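Formimidoylglutamase (PDB 3M1R) hydrolyses N-formimidoyl-L-glutamate to L-glutamate and formamide, a step of histidine degradation, as a manganese-dependent member of the arginase family. Local coordinates at residues 41-46 and 119-124; 47-52 and 95-100; 106-111 and 136-141; 146-151 and 238-243; 286-291 and 303-308. All coordinates share one frame; numbering follows the deposited sequence.

Contact 1 (41-46 and 119-124); sequences ALIGVP and PDWVPL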
# COMPACT_ATOMS: atom_id res chain seq x y z
N ALA D 41 -31.26 1.10 17.45
CA ALA D 41 -30.55 -0.17 17.53
C ALA D 41 -29.89 -0.42 16.17
O ALA D 41 -30.50 -0.16 15.13
CB ALA D 41 -31.50 -1.30 17.88
N LEU D 42 -28.65 -0.90 16.20
CA LEU D 42 -27.86 -1.14 14.98
C LEU D 42 -28.24 -2.41 14.24
O LEU D 42 -28.52 -3.45 14.86
CB LEU D 42 -26.37 -1.22 15.31
CG LEU D 42 -25.74 -0.04 16.05
CD1 LEU D 42 -24.51 -0.51 16.81
CD2 LEU D 42 -25.38 1.06 15.07
N ILE D 43 -28.23 -2.33 12.91
CA ILE D 43 -28.39 -3.52 12.06
C ILE D 43 -27.51 -3.41 10.80
O ILE D 43 -27.46 -2.36 10.16
CB ILE D 43 -29.88 -3.76 11.69
CG1 ILE D 43 -30.06 -5.15 11.06
CG2 ILE D 43 -30.40 -2.69 10.75
CD1 ILE D 43 -31.50 -5.47 10.81
N GLY D 44 -26.78 -4.48 10.49
CA GLY D 44 -25.90 -4.51 9.33
C GLY D 44 -26.56 -5.13 8.10
O GLY D 44 -27.38 -6.06 8.22
N VAL D 45 -26.22 -4.59 6.93
CA VAL D 45 -26.73 -5.11 5.65
C VAL D 45 -25.56 -5.18 4.67
O VAL D 45 -25.36 -4.27 3.87
CB VAL D 45 -27.81 -4.19 5.05
CG1 VAL D 45 -28.38 -4.78 3.74
CG2 VAL D 45 -28.92 -3.92 6.06
N PRO D 46 -24.76 -6.25 4.76
CA PRO D 46 -23.51 -6.39 4.01
C PRO D 46 -23.71 -6.81 2.55
O PRO D 46 -23.15 -7.83 2.15
CB PRO D 46 -22.77 -7.50 4.76
CG PRO D 46 -23.77 -8.08 5.75
CD PRO D 46 -25.09 -7.47 5.50
N PRO D 119 -42.26 -1.86 17.51
CA PRO D 119 -42.70 -0.59 16.91
C PRO D 119 -41.94 0.61 17.43
O PRO D 119 -42.06 1.69 16.86
CB PRO D 119 -44.17 -0.49 17.35
CG PRO D 119 -44.23 -1.28 18.61
CD PRO D 119 -43.28 -2.43 18.41
N ASP D 120 -41.17 0.42 18.50
CA ASP D 120 -40.37 1.51 19.02
C ASP D 120 -38.92 1.47 18.53
O ASP D 120 -38.10 2.27 18.97
CB ASP D 120 -40.41 1.52 20.54
CG ASP D 120 -41.81 1.80 21.08
OD1 ASP D 120 -42.27 1.03 21.96
OD2 ASP D 120 -42.44 2.77 20.62
N TRP D 121 -38.62 0.55 17.62
CA TRP D 121 -37.28 0.48 17.02
C TRP D 121 -37.05 1.59 15.99
O TRP D 121 -37.87 1.83 15.10
CB TRP D 121 -37.01 -0.89 16.40
CG TRP D 121 -35.68 -0.99 15.69
CD1 TRP D 121 -34.47 -0.52 16.14
CD2 TRP D 121 -35.42 -1.61 14.44
NE1 TRP D 121 -33.49 -0.81 15.25
CE2 TRP D 121 -34.04 -1.48 14.19
CE3 TRP D 121 -36.22 -2.28 13.50
CZ2 TRP D 121 -33.44 -1.97 13.04
CZ3 TRP D 121 -35.63 -2.77 12.36
CH2 TRP D 121 -34.26 -2.62 12.14
N VAL D 122 -35.93 2.28 16.14
CA VAL D 122 -35.48 3.25 15.16
C VAL D 122 -34.18 2.73 14.58
O VAL D 122 -33.15 2.78 15.23
CB VAL D 122 -35.22 4.62 15.80
CG1 VAL D 122 -34.70 5.60 14.75
CG2 VAL D 122 -36.48 5.13 16.47
N PRO D 123 -34.24 2.19 13.35
CA PRO D 123 -33.07 1.55 12.73
C PRO D 123 -31.86 2.47 12.51
O PRO D 123 -31.99 3.59 12.03
CB PRO D 123 -33.62 1.06 11.39
CG PRO D 123 -35.08 0.83 11.65
CD PRO D 123 -35.48 1.94 12.59
N LEU D 124 -30.68 1.97 12.89
CA LEU D 124 -29.41 2.54 12.48
C LEU D 124 -28.83 1.51 11.54
O LEU D 124 -28.23 0.54 11.97
CB LEU D 124 -28.48 2.77 13.67
CG LEU D 124 -28.67 4.09 14.45
CD1 LEU D 124 -30.13 4.31 14.78
CD2 LEU D 124 -27.83 4.13 15.71
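The carbonyl oxygen of A41 takes two donors where 41-46 meets 119-124, one from the backbone and one from a side chain. L124 N donates to A41 O at 3.1 Å, and the indole NE1 of W121 donates to A41 O at the same 3.1 Å, with a nearly straight N-H...O angle of 168°. The two donors come from opposite faces of the carbonyl plane. W121 places CG anti to its backbone N (chi1 177°), and the indole lies edge-on to the neighbouring strand. A41 CB sits above the rim rather than in the ring plane, 3.3 Å from W121 NE1, on the face away from P123 CG. Farther round the rim, I43 CG2 meets W121 CZ2 at 3.9 Å, the two side chains crossing at about a right angle. P123 CG covers one ring face of W121, offset toward the rim.

A41 pairs with P123 and L42 with L124 in parallel bridges, joining strands 39-45 and 121-127, neighbours in the central parallel sheet of the arginase fold. The proline has no N-H to give, and I43 N donates to L124 O at 3.0 Å to continue the ladder. On the sheet face that carries L42 and L124, L42 CD2 rests 3.8 Å from L124 CB.

The packing slackens toward the start of the second strand. There A41 N makes only a weak bond to V122 O at 3.4 Å, and the partly exposed V122 side chain packs on M316 of helix 300-318, which covers this side of the strand.

Contact 2 (47-52 and 95-100); sequences LSKSSI and IHVTDI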
# COMPACT_ATOMS: atom_id res chain seq x y z
N LEU D 47 -24.49 -6.06 1.78
CA LEU D 47 -24.70 -6.35 0.36
C LEU D 47 -23.86 -5.40 -0.49
O LEU D 47 -23.94 -4.18 -0.34
CB LEU D 47 -26.18 -6.21 -0.00
CG LEU D 47 -26.63 -6.43 -1.45
CD1 LEU D 47 -26.62 -7.90 -1.81
CD2 LEU D 47 -28.01 -5.88 -1.66
N SER D 48 -23.07 -5.96 -1.40
CA SER D 48 -22.30 -5.12 -2.29
C SER D 48 -22.15 -5.71 -3.69
O SER D 48 -21.50 -5.12 -4.55
CB SER D 48 -20.91 -4.81 -1.70
OG SER D 48 -20.19 -6.00 -1.41
N LYS D 49 -22.75 -6.87 -3.92
CA LYS D 49 -22.62 -7.51 -5.24
C LYS D 49 -23.56 -6.90 -6.28
O LYS D 49 -23.42 -7.16 -7.47
CB LYS D 49 -22.78 -9.03 -5.14
CG LYS D 49 -21.45 -9.74 -4.89
CD LYS D 49 -21.64 -11.19 -4.49
CE LYS D 49 -20.31 -11.80 -4.05
NZ LYS D 49 -20.47 -13.15 -3.44
N SER D 50 -24.49 -6.08 -5.81
CA SER D 50 -25.41 -5.36 -6.70
C SER D 50 -24.74 -4.15 -7.34
O SER D 50 -25.21 -3.62 -8.35
CB SER D 50 -26.66 -4.92 -5.93
OG SER D 50 -26.30 -4.50 -4.63
N SER D 51 -23.61 -3.75 -6.75
CA SER D 51 -22.84 -2.62 -7.26
C SER D 51 -22.44 -2.78 -8.72
O SER D 51 -21.94 -3.83 -9.14
CB SER D 51 -21.60 -2.37 -6.40
OG SER D 51 -21.94 -1.97 -5.08
N ILE D 52 -22.70 -1.73 -9.49
CA ILE D 52 -22.16 -1.59 -10.84
C ILE D 52 -20.64 -1.78 -10.76
O ILE D 52 -20.09 -2.72 -11.33
CB ILE D 52 -22.53 -0.20 -11.41
CG1 ILE D 52 -24.06 -0.09 -11.57
CG2 ILE D 52 -21.82 0.05 -12.72
CD1 ILE D 52 -24.62 1.33 -11.60
N ILE D 95 -27.21 -12.31 3.69
CA ILE D 95 -27.11 -11.96 2.28
C ILE D 95 -26.77 -13.20 1.46
O ILE D 95 -25.84 -13.94 1.78
CB ILE D 95 -26.04 -10.88 2.03
CG1 ILE D 95 -26.34 -9.62 2.85
CG2 ILE D 95 -25.92 -10.55 0.53
CD1 ILE D 95 -27.70 -9.02 2.58
N HIS D 96 -27.52 -13.43 0.39
CA HIS D 96 -27.23 -14.56 -0.48
C HIS D 96 -25.92 -14.36 -1.24
O HIS D 96 -25.73 -13.34 -1.90
CB HIS D 96 -28.35 -14.78 -1.48
CG HIS D 96 -28.32 -16.12 -2.11
ND1 HIS D 96 -29.42 -16.95 -2.18
CD2 HIS D 96 -27.30 -16.81 -2.69
CE1 HIS D 96 -29.09 -18.08 -2.78
NE2 HIS D 96 -27.81 -18.02 -3.10
N VAL D 97 -25.03 -15.34 -1.15
CA VAL D 97 -23.76 -15.28 -1.88
C VAL D 97 -24.01 -14.98 -3.36
O VAL D 97 -23.32 -14.16 -3.96
CB VAL D 97 -22.96 -16.60 -1.77
CG1 VAL D 97 -21.62 -16.46 -2.49
CG2 VAL D 97 -22.77 -17.00 -0.31
N THR D 98 -25.04 -15.62 -3.91
CA THR D 98 -25.31 -15.66 -5.35
C THR D 98 -26.38 -14.69 -5.86
O THR D 98 -26.08 -13.81 -6.68
CB THR D 98 -25.73 -17.10 -5.75
OG1 THR D 98 -24.56 -17.94 -5.82
CG2 THR D 98 -26.46 -17.11 -7.10
N ASP D 99 -27.62 -14.86 -5.39
CA ASP D 99 -28.79 -14.18 -5.96
C ASP D 99 -29.14 -12.85 -5.27
O ASP D 99 -29.60 -12.83 -4.13
CB ASP D 99 -30.00 -15.12 -5.90
CG ASP D 99 -31.20 -14.58 -6.65
OD1 ASP D 99 -31.32 -13.34 -6.77
OD2 ASP D 99 -32.03 -15.40 -7.12
N ILE D 100 -28.95 -11.76 -6.00
CA ILE D 100 -29.15 -10.42 -5.46
C ILE D 100 -30.61 -10.15 -5.11
O ILE D 100 -30.91 -9.52 -4.10
CB ILE D 100 -28.64 -9.34 -6.44
CG1 ILE D 100 -28.25 -8.07 -5.70
CG2 ILE D 100 -29.70 -8.99 -7.45
CD1 ILE D 100 -29.32 -7.00 -5.77
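Two loops that follow the C-terminal ends of strands 39-45 and 87-93, on the metal-binding side of the arginase fold, meet here. L47 and I95 form the apolar base, their side chains crossing at about a right angle with L47 CD1 3.6 Å from I95 CG2. S50, inside a type I turn from S48 to S51, sets its CB only 3.4 Å from I100 CD1, tighter than an ordinary carbon contact. Its OG bonds away to D129 and S131, the S50 side chain lying about 8 Å from that of the calcium ligand N130. At the outer edge the K49 chain, extended beyond CG, runs alongside V97, and K49 NZ donates to V97 O at 3.1 Å, tilted 18° from the carbonyl plane. The same NZ also bonds to S51 O of a second subunit. An alanine in place of K49 would probably leave V97 O and that neighbouring carbonyl without their ammonium partner and weaken the tie between loops and subunits. D99, the N-cap, caps the first turn of helix 100-117 through OD1. The inner part is mainly hydrocarbon, while one amine shared between two carbonyls suggests that loop geometry and subunit contact are probably coupled.

Contact 3 (106-111 and 136-141); sequences HIFQTM and TIKAIA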
# COMPACT_ATOMS: atom_id res chain seq x y z
N HIS D 106 -34.61 -10.83 1.62
CA HIS D 106 -34.13 -10.99 2.99
C HIS D 106 -34.26 -9.65 3.72
O HIS D 106 -34.80 -9.58 4.83
CB HIS D 106 -32.68 -11.42 3.01
CG HIS D 106 -32.46 -12.82 2.52
ND1 HIS D 106 -33.50 -13.66 2.18
CD2 HIS D 106 -31.32 -13.53 2.34
CE1 HIS D 106 -33.01 -14.81 1.79
NE2 HIS D 106 -31.69 -14.77 1.88
N ILE D 107 -33.76 -8.60 3.08
CA ILE D 107 -33.74 -7.27 3.68
C ILE D 107 -35.14 -6.77 3.97
O ILE D 107 -35.43 -6.33 5.08
CB ILE D 107 -33.01 -6.26 2.80
CG1 ILE D 107 -31.57 -6.75 2.53
CG2 ILE D 107 -33.04 -4.88 3.45
CD1 ILE D 107 -30.78 -5.91 1.52
N PHE D 108 -36.02 -6.83 2.98
CA PHE D 108 -37.37 -6.33 3.18
C PHE D 108 -38.11 -7.11 4.26
O PHE D 108 -38.82 -6.52 5.06
CB PHE D 108 -38.19 -6.34 1.89
CG PHE D 108 -39.63 -5.97 2.12
CD1 PHE D 108 -40.64 -6.90 1.93
CD2 PHE D 108 -39.96 -4.71 2.59
CE1 PHE D 108 -41.96 -6.57 2.17
CE2 PHE D 108 -41.28 -4.37 2.83
CZ PHE D 108 -42.29 -5.30 2.62
N GLN D 109 -37.95 -8.42 4.28
CA GLN D 109 -38.73 -9.26 5.19
C GLN D 109 -38.29 -9.10 6.63
O GLN D 109 -39.12 -9.07 7.53
CB GLN D 109 -38.57 -10.74 4.84
CG GLN D 109 -39.52 -11.26 3.81
CD GLN D 109 -39.31 -12.74 3.59
OE1 GLN D 109 -38.85 -13.16 2.52
NE2 GLN D 109 -39.62 -13.54 4.60
N THR D 110 -36.98 -9.02 6.82
CA THR D 110 -36.41 -8.93 8.15
C THR D 110 -36.79 -7.59 8.72
O THR D 110 -37.29 -7.49 9.85
CB THR D 110 -34.89 -9.08 8.11
OG1 THR D 110 -34.55 -10.38 7.62
CG2 THR D 110 -34.30 -8.90 9.50
N MSE D 111 -36.57 -6.56 7.92
CA MSE D 111 -36.86 -5.19 8.28
C MSE D 111 -38.35 -5.05 8.63
O MSE D 111 -38.72 -4.43 9.63
CB MSE D 111 -36.50 -4.29 7.10
CG MSE D 111 -35.90 -2.96 7.47
SE MSE D 111 -34.09 -3.09 8.19
CE MSE D 111 -34.02 -1.34 9.01
N THR D 136 -35.06 -1.21 2.40
CA THR D 136 -35.17 -0.64 3.75
C THR D 136 -36.34 0.35 3.81
O THR D 136 -37.22 0.21 4.66
CB THR D 136 -33.88 0.06 4.17
OG1 THR D 136 -33.43 0.88 3.08
CG2 THR D 136 -32.83 -0.96 4.48
N ILE D 137 -36.33 1.32 2.91
CA ILE D 137 -37.40 2.31 2.81
C ILE D 137 -38.78 1.69 2.58
O ILE D 137 -39.75 2.08 3.22
CB ILE D 137 -37.09 3.33 1.72
CG1 ILE D 137 -35.87 4.16 2.14
CG2 ILE D 137 -38.27 4.23 1.48
CD1 ILE D 137 -35.37 5.10 1.09
N LYS D 138 -38.88 0.72 1.69
CA LYS D 138 -40.15 0.04 1.47
C LYS D 138 -40.69 -0.55 2.78
O LYS D 138 -41.90 -0.55 3.01
CB LYS D 138 -39.97 -1.06 0.43
CG LYS D 138 -41.20 -1.90 0.11
CD LYS D 138 -40.90 -2.76 -1.13
CE LYS D 138 -41.59 -4.11 -1.10
NZ LYS D 138 -40.86 -5.10 -1.96
N ALA D 139 -39.81 -1.07 3.63
CA ALA D 139 -40.22 -1.65 4.90
C ALA D 139 -40.70 -0.55 5.81
O ALA D 139 -41.74 -0.68 6.46
CB ALA D 139 -39.07 -2.40 5.54
N ILE D 140 -39.95 0.55 5.87
CA ILE D 140 -40.39 1.70 6.63
C ILE D 140 -41.76 2.13 6.14
O ILE D 140 -42.72 2.19 6.90
CB ILE D 140 -39.43 2.89 6.48
CG1 ILE D 140 -38.07 2.58 7.10
CG2 ILE D 140 -40.04 4.14 7.09
CD1 ILE D 140 -38.13 2.22 8.55
N ALA D 141 -41.85 2.41 4.84
CA ALA D 141 -43.09 2.92 4.25
C ALA D 141 -44.28 2.02 4.50
O ALA D 141 -45.39 2.49 4.75
CB ALA D 141 -42.92 3.15 2.77
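F108 sets its CG anti to the backbone N (chi1 173°) and K138 does the same (chi1 179°), which sends both side chains into the gap between their helices, where they cross at about a right angle. The lysine chain then bends at chi3 and comes over the ring. K138 CE stands above the ring centre, 3.9 Å from the centroid of F108, as a CH-pi contact, and K138 NZ follows at 4.4 Å from the same centroid as a cation-pi contact over the face. NZ keeps a second partner in the hydroxyl of Y134. At the ring edge, F108 CE2 approaches A139 CA to 3.6 Å, so the phenyl is held both from above and at its rim. An alanine in place of F108 would probably leave the K138 ammonium without its aromatic face and open a gap beside A139.

Deeper in, A139 CB meets CB of M111, a selenomethionine in this crystal, at 3.6 Å. I107 CG2 and T136 CG2 complete the apolar row at 4.1 Å. The small A139 is where the backbones come closest, its CA 5.7 Å from F108 CA.

Helix segments 106-111 and 136-141 run nearly the same way, at 30°, as expected of neighbouring helices that both lie against a parallel sheet, here one face of the three-layer alpha/beta arginase fold.

Contact 4 (146-151 and 238-243); sequences TTAVIQ and DFIFIS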
# COMPACT_ATOMS: atom_id res chain seq x y z
N THR D 146 -46.87 7.04 5.49
CA THR D 146 -46.32 7.98 4.53
C THR D 146 -44.98 8.56 4.99
O THR D 146 -44.90 9.29 5.98
CB THR D 146 -47.30 9.12 4.24
OG1 THR D 146 -48.51 8.58 3.71
CG2 THR D 146 -46.70 10.08 3.23
N THR D 147 -43.93 8.25 4.24
CA THR D 147 -42.58 8.56 4.68
C THR D 147 -41.89 9.56 3.75
O THR D 147 -41.99 9.47 2.52
CB THR D 147 -41.75 7.26 4.78
OG1 THR D 147 -42.42 6.35 5.66
CG2 THR D 147 -40.33 7.53 5.31
N ALA D 148 -41.21 10.53 4.34
CA ALA D 148 -40.35 11.42 3.58
C ALA D 148 -38.94 10.85 3.62
O ALA D 148 -38.54 10.28 4.63
CB ALA D 148 -40.36 12.79 4.17
N VAL D 149 -38.19 11.02 2.53
CA VAL D 149 -36.80 10.56 2.49
C VAL D 149 -35.88 11.75 2.28
O VAL D 149 -36.04 12.52 1.33
CB VAL D 149 -36.54 9.52 1.38
CG1 VAL D 149 -35.07 9.03 1.39
CG2 VAL D 149 -37.50 8.33 1.49
N ILE D 150 -34.93 11.91 3.20
CA ILE D 150 -33.84 12.84 2.99
C ILE D 150 -32.63 12.04 2.52
O ILE D 150 -32.03 11.28 3.29
CB ILE D 150 -33.53 13.64 4.25
CG1 ILE D 150 -34.73 14.54 4.59
CG2 ILE D 150 -32.27 14.49 4.07
CD1 ILE D 150 -34.67 15.14 5.96
N GLN D 151 -32.29 12.21 1.24
CA GLN D 151 -31.23 11.46 0.58
C GLN D 151 -30.00 12.36 0.40
O GLN D 151 -30.03 13.31 -0.38
CB GLN D 151 -31.74 10.96 -0.79
CG GLN D 151 -30.71 10.33 -1.72
CD GLN D 151 -31.26 10.08 -3.14
OE1 GLN D 151 -32.42 10.37 -3.44
NE2 GLN D 151 -30.41 9.55 -4.01
N ASP D 238 -45.82 11.59 7.52
CA ASP D 238 -45.90 11.16 8.90
C ASP D 238 -44.55 10.85 9.52
O ASP D 238 -44.38 10.99 10.72
CB ASP D 238 -46.81 9.94 9.02
CG ASP D 238 -48.28 10.29 8.90
OD1 ASP D 238 -48.68 11.35 9.43
OD2 ASP D 238 -49.03 9.51 8.29
N PHE D 239 -43.60 10.42 8.69
CA PHE D 239 -42.26 10.06 9.17
C PHE D 239 -41.18 10.53 8.21
O PHE D 239 -41.44 10.75 7.02
CB PHE D 239 -42.13 8.55 9.33
CG PHE D 239 -43.20 7.93 10.18
CD1 PHE D 239 -44.41 7.56 9.63
CD2 PHE D 239 -42.98 7.72 11.53
CE1 PHE D 239 -45.39 6.98 10.40
CE2 PHE D 239 -43.96 7.14 12.32
CZ PHE D 239 -45.17 6.78 11.75
N ILE D 240 -39.96 10.64 8.72
CA ILE D 240 -38.81 10.95 7.88
C ILE D 240 -37.78 9.84 8.00
O ILE D 240 -37.60 9.28 9.08
CB ILE D 240 -38.18 12.30 8.26
CG1 ILE D 240 -37.66 12.26 9.69
CG2 ILE D 240 -39.19 13.43 8.11
CD1 ILE D 240 -37.48 13.63 10.30
N PHE D 241 -37.15 9.49 6.88
CA PHE D 241 -36.07 8.51 6.86
C PHE D 241 -34.85 9.19 6.28
O PHE D 241 -34.92 9.87 5.26
CB PHE D 241 -36.46 7.29 6.02
CG PHE D 241 -35.39 6.22 5.95
CD1 PHE D 241 -35.26 5.27 6.96
CD2 PHE D 241 -34.53 6.15 4.87
CE1 PHE D 241 -34.29 4.29 6.89
CE2 PHE D 241 -33.55 5.16 4.80
CZ PHE D 241 -33.44 4.23 5.80
N ILE D 242 -33.72 9.02 6.95
CA ILE D 242 -32.49 9.67 6.55
C ILE D 242 -31.60 8.66 5.85
O ILE D 242 -31.18 7.68 6.46
CB ILE D 242 -31.73 10.22 7.77
CG1 ILE D 242 -32.57 11.23 8.55
CG2 ILE D 242 -30.41 10.86 7.33
CD1 ILE D 242 -31.85 11.70 9.80
N SER D 243 -31.32 8.90 4.57
CA SER D 243 -30.41 8.04 3.83
C SER D 243 -29.12 8.77 3.51
O SER D 243 -29.09 9.70 2.71
CB SER D 243 -31.05 7.54 2.53
OG SER D 243 -30.20 6.58 1.89
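T147 to Q151 pair in register with F239 to S243, and the first shell of the contact is the backbone ladder itself. A148 N donates to F239 O at 2.7 Å with an almost straight angle of 176°, and F241 N returns the bond to A148 O at 2.8 Å. I150 then takes up the same pattern, its N bonding to F241 O and its O accepting from S243 N. At the entry to the ladder T146 O is gripped by two donors, D238 N and F239 N.

Side chains add a lighter layer. T147 CG2 touches F241 CB at 3.9 Å on one face of the sheet, while A148 CB and I240 CG2 stand 4.2 Å apart on the other.

The next shell fixes these faces: I137 and I140 of helix 133-141 lie against F241, and V233 and L230 of helix 222-234 cover A148 and I150. Q151 is held by Q188 through OE1, and its NE2 bonds to H156 O and to the calcium ligand D153. Such neighbouring parallel strands, with metal ligands D153, H155 and D157 following one and D245 and D247 at and beyond the end of the other, form the metal-bearing centre of the arginase fold.

Contact 5 (286-291 and 303-308); sequences IEIVEV and RAAAHV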
# COMPACT_ATOMS: atom_id res chain seq x y z
N ILE D 286 -32.18 5.77 10.01
CA ILE D 286 -31.09 6.31 9.23
C ILE D 286 -30.28 5.13 8.69
O ILE D 286 -30.11 4.09 9.36
CB ILE D 286 -30.22 7.30 10.05
CG1 ILE D 286 -29.13 7.91 9.16
CG2 ILE D 286 -29.60 6.62 11.27
CD1 ILE D 286 -28.27 8.95 9.88
N GLU D 287 -29.82 5.27 7.46
CA GLU D 287 -28.95 4.27 6.86
C GLU D 287 -27.72 4.96 6.30
O GLU D 287 -27.77 6.11 5.88
CB GLU D 287 -29.68 3.52 5.75
CG GLU D 287 -29.99 4.39 4.56
CD GLU D 287 -30.84 3.67 3.51
OE1 GLU D 287 -31.29 2.53 3.77
OE2 GLU D 287 -31.07 4.25 2.43
N ILE D 288 -26.60 4.26 6.31
CA ILE D 288 -25.39 4.75 5.70
C ILE D 288 -24.95 3.78 4.63
O ILE D 288 -24.82 2.57 4.88
CB ILE D 288 -24.29 4.90 6.74
CG1 ILE D 288 -24.77 5.88 7.81
CG2 ILE D 288 -22.97 5.34 6.09
CD1 ILE D 288 -23.83 5.96 8.98
N VAL D 289 -24.76 4.29 3.42
CA VAL D 289 -24.35 3.44 2.32
C VAL D 289 -23.10 3.96 1.63
O VAL D 289 -22.67 5.10 1.84
CB VAL D 289 -25.48 3.28 1.26
CG1 VAL D 289 -26.65 2.52 1.84
CG2 VAL D 289 -25.92 4.64 0.72
N GLU D 290 -22.51 3.07 0.84
CA GLU D 290 -21.44 3.37 -0.10
C GLU D 290 -20.08 3.60 0.54
O GLU D 290 -19.17 4.15 -0.07
CB GLU D 290 -21.85 4.49 -1.06
CG GLU D 290 -22.98 4.06 -2.02
CD GLU D 290 -22.56 2.97 -3.05
OE1 GLU D 290 -23.27 1.95 -3.20
OE2 GLU D 290 -21.53 3.14 -3.74
N VAL D 291 -19.91 3.13 1.77
CA VAL D 291 -18.57 3.05 2.34
C VAL D 291 -17.85 1.79 1.84
O VAL D 291 -18.37 0.68 1.96
CB VAL D 291 -18.61 3.06 3.87
CG1 VAL D 291 -17.22 2.85 4.46
CG2 VAL D 291 -19.22 4.37 4.35
N ARG D 303 -14.63 5.84 9.88
CA ARG D 303 -14.69 6.73 11.06
C ARG D 303 -15.69 7.86 10.82
O ARG D 303 -16.49 8.18 11.71
CB ARG D 303 -13.31 7.31 11.43
CG ARG D 303 -12.32 6.31 12.03
CD ARG D 303 -10.90 6.86 12.12
NE ARG D 303 -9.98 5.85 12.63
CZ ARG D 303 -9.38 5.90 13.82
NH1 ARG D 303 -8.58 4.93 14.21
NH2 ARG D 303 -9.57 6.93 14.63
N ALA D 304 -15.64 8.46 9.63
CA ALA D 304 -16.59 9.50 9.23
C ALA D 304 -18.03 8.98 9.36
O ALA D 304 -18.91 9.68 9.86
CB ALA D 304 -16.33 9.93 7.81
N ALA D 305 -18.24 7.75 8.91
CA ALA D 305 -19.55 7.11 9.01
C ALA D 305 -19.96 6.91 10.48
O ALA D 305 -21.10 7.18 10.87
CB ALA D 305 -19.55 5.78 8.25
N ALA D 306 -19.03 6.43 11.30
CA ALA D 306 -19.31 6.24 12.72
C ALA D 306 -19.71 7.57 13.37
O ALA D 306 -20.60 7.61 14.20
CB ALA D 306 -18.10 5.62 13.44
N HIS D 307 -19.07 8.66 12.96
CA HIS D 307 -19.42 9.97 13.51
C HIS D 307 -20.81 10.43 13.06
O HIS D 307 -21.49 11.13 13.79
CB HIS D 307 -18.35 11.01 13.21
CG HIS D 307 -17.24 11.02 14.22
ND1 HIS D 307 -16.34 9.98 14.36
CD2 HIS D 307 -16.89 11.93 15.16
CE1 HIS D 307 -15.49 10.25 15.33
NE2 HIS D 307 -15.80 11.43 15.83
N VAL D 308 -21.21 10.04 11.85
CA VAL D 308 -22.59 10.28 11.44
C VAL D 308 -23.56 9.59 12.41
O VAL D 308 -24.62 10.11 12.73
CB VAL D 308 -22.86 9.77 10.00
CG1 VAL D 308 -24.32 9.88 9.68
CG2 VAL D 308 -22.00 10.52 8.98
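With CG1 anti to the backbone N (chi1 -177°) and the chain extended beyond it, I286 opens the strand side of this contact by bringing CD1 to V308 CG1, a meeting at 4.1 Å. The same side chain also packs on V274 of helix 267-278, which places it where two helices adjoin.

Two residues on, I288 carries the largest share of the buried surface on this strand and uses two branches on two different targets. CG2 rests against A305 CB at 4.1 Å. CD1 reaches over to the helix backbone, 3.5 Å from A305 O, and also touches V308 CG1 at 4.0 Å, the side chains of I288 and V308 sliding past each other in opposite directions. No hydrogen bond joins the two segments; the contact is van der Waals, nearly all hydrocarbon.

The strand segment 286-289 and the helix segment 303-308 run antiparallel to each other, 173° between their directions, with axes 9.8 Å apart at closest approach. This is a helix packed on the face of the parallel sheet in the alpha/beta arginase fold and running antiparallel to its strand, with A305 CB facing the strand to meet I288 and V291.

Past the strand end E290 adopts a left-handed backbone conformation (phi 75°), and its carboxylate bonds to the backbone N of N130, a ligand of a bound calcium ion. V291 then faces the helix again, CG2 4.2 Å from A305 CB, which I64 of helix 60-69 also covers.

Contacts 1, 4 and 5 share one parallel sheet: P123 O of contact 1 probably accepts a hydrogen bond from I286 N of contact 5 at 3.0 Å, and I242 O of contact 4 from E287 N at 2.9 Å. The helices of contact 3 pack on one face of this sheet, M111 CE reaching W121 CH2 of contact 1 at 3.4 Å and I137 CG1 reaching F241 CD2 of contact 4 at 3.6 Å. The E287 carboxylate probably bonds to both T136 and S243, linking contacts 3, 4 and 5. The side chain of Q151 in contact 4 is about 5 Å from a bound calcium ion, that of S50 in contact 2 about 12 Å.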